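Local structure of beta-N-acetylhexosaminidase (Streptomyces plicatus, 1HP5) at residues L410-A415 against T449-D454. The protein probably hydrolyses terminal non-reducing N-acetylhexosamine residues of beta-linked glycans, as a family 20 glycoside hydrolase with a TIM-barrel catalytic domain. Residues are numbered along the deposited sequence; the frame is centred on the assembly and turned at random.
Sequences LGLSWA and TETLSD. With NGT (3ar,5R,6S,7R,7ar-5-hydroxymethyl-2-methyl-5,6,7,7a-tetrahydro-3ah-pyrano[3,2-D]thiazole-6,7-diol), chain F.
Gly411 N donates a hydrogen bond of 2.9 Å to Thr451 OG1, the one polar link made directly between 410-415 and 449-454; it is somewhat bent, at 145° about the hydrogen. With chi1 at 72°, the Thr451 hydroxyl sits between its own backbone N and carbonyl carbon, while CG2 is turned toward Leu412 and meets CD2 of that leucine at 3.9 Å. On the other side of the glycine, Leu410 packs its CD1 against Leu452 CD2 at 3.6 Å, the two side chains crossing at a slant, and Leu452 continues onto helix 455-462 through Leu458 and Met461.

The opposite end of the contact is bridged by the bound thiazoline sugar, NGT. NGT O4 gives a short hydrogen bond, 2.6 Å, to Glu450 OE2, a carboxylate brought round by the bend at chi2. From 410-415, Trp414 presents its ring edge: NE1 donates to NGT O6 at 2.9 Å, almost straight at 170° and in the indole plane. Leu412 CD1 lies between these two polar grips, 3.5 Å from NGT C6. Asp401 and Arg168 add further hydrogen bonds to the ligand. Two loops following barrel strands 389-392 and 440-447 thus form one wall of the sugar pocket; they hold the 4- and 6-hydroxyls of this ligand with a carboxylate and an indole N-H, and probably do the same for a substrate sugar.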
loop_
_atom_site.group_PDB
_atom_site.type_symbol
_atom_site.label_atom_id
_atom_site.label_comp_id
_atom_site.label_asym_id
_atom_site.label_seq_id
_atom_site.Cartn_x
_atom_site.Cartn_y
_atom_site.Cartn_z
ATOM N N LEU A 410 -4.454 -6.014 19.925
ATOM C CA LEU A 410 -4.167 -4.684 19.395
ATOM C C LEU A 410 -5.326 -4.246 18.494
ATOM O O LEU A 410 -6.310 -4.966 18.356
ATOM C CB LEU A 410 -2.864 -4.715 18.589
ATOM C CG LEU A 410 -1.600 -5.178 19.323
ATOM C CD1 LEU A 410 -0.444 -5.332 18.334
ATOM C CD2 LEU A 410 -1.248 -4.180 20.408
ATOM N N GLY A 411 -5.209 -3.067 17.891
ATOM C CA GLY A 411 -6.245 -2.598 16.988
ATOM C C GLY A 411 -7.472 -1.962 17.603
ATOM O O GLY A 411 -7.613 -1.887 18.826
ATOM N N LEU A 412 -8.369 -1.502 16.737
ATOM C CA LEU A 412 -9.599 -0.852 17.161
ATOM C C LEU A 412 -10.791 -1.717 16.800
ATOM O O LEU A 412 -10.640 -2.763 16.163
ATOM C CB LEU A 412 -9.721 0.522 16.494
ATOM C CG LEU A 412 -8.574 1.486 16.817
ATOM C CD1 LEU A 412 -8.804 2.827 16.114
ATOM C CD2 LEU A 412 -8.482 1.676 18.326
ATOM N N SER A 413 -11.979 -1.280 17.202
ATOM C CA SER A 413 -13.182 -2.051 16.924
ATOM C C SER A 413 -14.389 -1.172 16.652
ATOM O O SER A 413 -15.521 -1.646 16.680
ATOM C CB SER A 413 -13.489 -2.971 18.105
ATOM O OG SER A 413 -13.720 -2.214 19.284
ATOM N N TRP A 414 -14.153 0.107 16.385
ATOM C CA TRP A 414 -15.256 1.015 16.130
ATOM C C TRP A 414 -16.043 0.590 14.898
ATOM O O TRP A 414 -17.238 0.854 14.805
ATOM C CB TRP A 414 -14.755 2.455 15.964
ATOM C CG TRP A 414 -13.876 2.689 14.770
ATOM C CD1 TRP A 414 -12.510 2.612 14.722
ATOM C CD2 TRP A 414 -14.302 3.064 13.455
ATOM N NE1 TRP A 414 -12.063 2.922 13.459
ATOM C CE2 TRP A 414 -13.140 3.203 12.662
ATOM C CE3 TRP A 414 -15.555 3.300 12.871
ATOM C CZ2 TRP A 414 -13.193 3.569 11.310
ATOM C CZ3 TRP A 414 -15.607 3.664 11.528
ATOM C CH2 TRP A 414 -14.432 3.795 10.763
ATOM N N ALA A 415 -15.372 -0.075 13.962
ATOM C CA ALA A 415 -16.026 -0.536 12.743
ATOM C C ALA A 415 -16.428 -2.004 12.881
ATOM O O ALA A 415 -16.712 -2.677 11.889
ATOM C CB ALA A 415 -15.089 -0.365 11.552
ATOM N N THR A 449 -2.146 3.619 13.150
ATOM C CA THR A 449 -1.308 3.191 14.259
ATOM C C THR A 449 -1.576 3.713 15.669
ATOM O O THR A 449 -0.648 3.829 16.475
ATOM C CB THR A 449 0.165 3.441 13.896
ATOM O OG1 THR A 449 0.355 4.828 13.596
ATOM C CG2 THR A 449 0.548 2.614 12.657
ATOM N N GLU A 450 -2.832 4.014 15.987
ATOM C CA GLU A 450 -3.143 4.475 17.339
ATOM C C GLU A 450 -2.624 3.470 18.360
ATOM O O GLU A 450 -2.124 3.855 19.414
ATOM C CB GLU A 450 -4.661 4.621 17.559
ATOM C CG GLU A 450 -5.254 5.931 17.073
ATOM C CD GLU A 450 -5.794 5.849 15.660
ATOM O OE1 GLU A 450 -5.313 4.994 14.882
ATOM O OE2 GLU A 450 -6.695 6.649 15.331
ATOM N N THR A 451 -2.731 2.183 18.028
ATOM C CA THR A 451 -2.337 1.109 18.938
ATOM C C THR A 451 -1.094 0.310 18.559
ATOM O O THR A 451 -0.757 -0.666 19.233
ATOM C CB THR A 451 -3.484 0.088 19.089
ATOM O OG1 THR A 451 -3.602 -0.676 17.879
ATOM C CG2 THR A 451 -4.796 0.797 19.350
ATOM N N LEU A 452 -0.414 0.712 17.491
ATOM C CA LEU A 452 0.763 -0.014 17.033
ATOM C C LEU A 452 2.019 0.853 17.101
ATOM O O LEU A 452 2.062 1.952 16.544
ATOM C CB LEU A 452 0.519 -0.495 15.602
ATOM C CG LEU A 452 -0.858 -1.149 15.417
ATOM C CD1 LEU A 452 -1.122 -1.392 13.937
ATOM C CD2 LEU A 452 -0.922 -2.455 16.206
ATOM N N SER A 453 3.045 0.356 17.780
ATOM C CA SER A 453 4.270 1.127 17.921
ATOM C C SER A 453 5.542 0.455 17.417
ATOM O O SER A 453 6.599 1.081 17.412
ATOM C CB SER A 453 4.454 1.544 19.385
ATOM O OG SER A 453 4.473 0.411 20.232
ATOM N N ASP A 454 5.466 -0.807 17.001
ATOM C CA ASP A 454 6.664 -1.462 16.485
ATOM C C ASP A 454 6.370 -2.321 15.254
ATOM O O ASP A 454 5.238 -2.759 15.041
ATOM C CB ASP A 454 7.357 -2.281 17.586
ATOM C CG ASP A 454 6.599 -3.526 17.957
ATOM O OD1 ASP A 454 6.425 -4.403 17.084
ATOM O OD2 ASP A 454 6.182 -3.632 19.130
HETATM C C1 NGT F . -10.733 6.832 10.810
HETATM C C2 NGT F . -9.991 8.189 10.994
HETATM C C3 NGT F . -8.501 7.978 11.432
HETATM C C4 NGT F . -8.340 6.867 12.485
HETATM C C5 NGT F . -9.000 5.563 11.988
HETATM C C6 NGT F . -8.913 4.408 12.983
HETATM C C7 NGT F . -10.144 8.126 8.715
HETATM C C8 NGT F . -10.162 8.555 7.267
HETATM N N2 NGT F . -10.022 8.887 9.715
HETATM S S1 NGT F . -10.333 6.402 9.046
HETATM O O3 NGT F . -7.967 9.201 11.916
HETATM O O4 NGT F . -6.961 6.656 12.728
HETATM O O5 NGT F . -10.432 5.796 11.698
HETATM O O6 NGT F . -9.386 3.195 12.396
#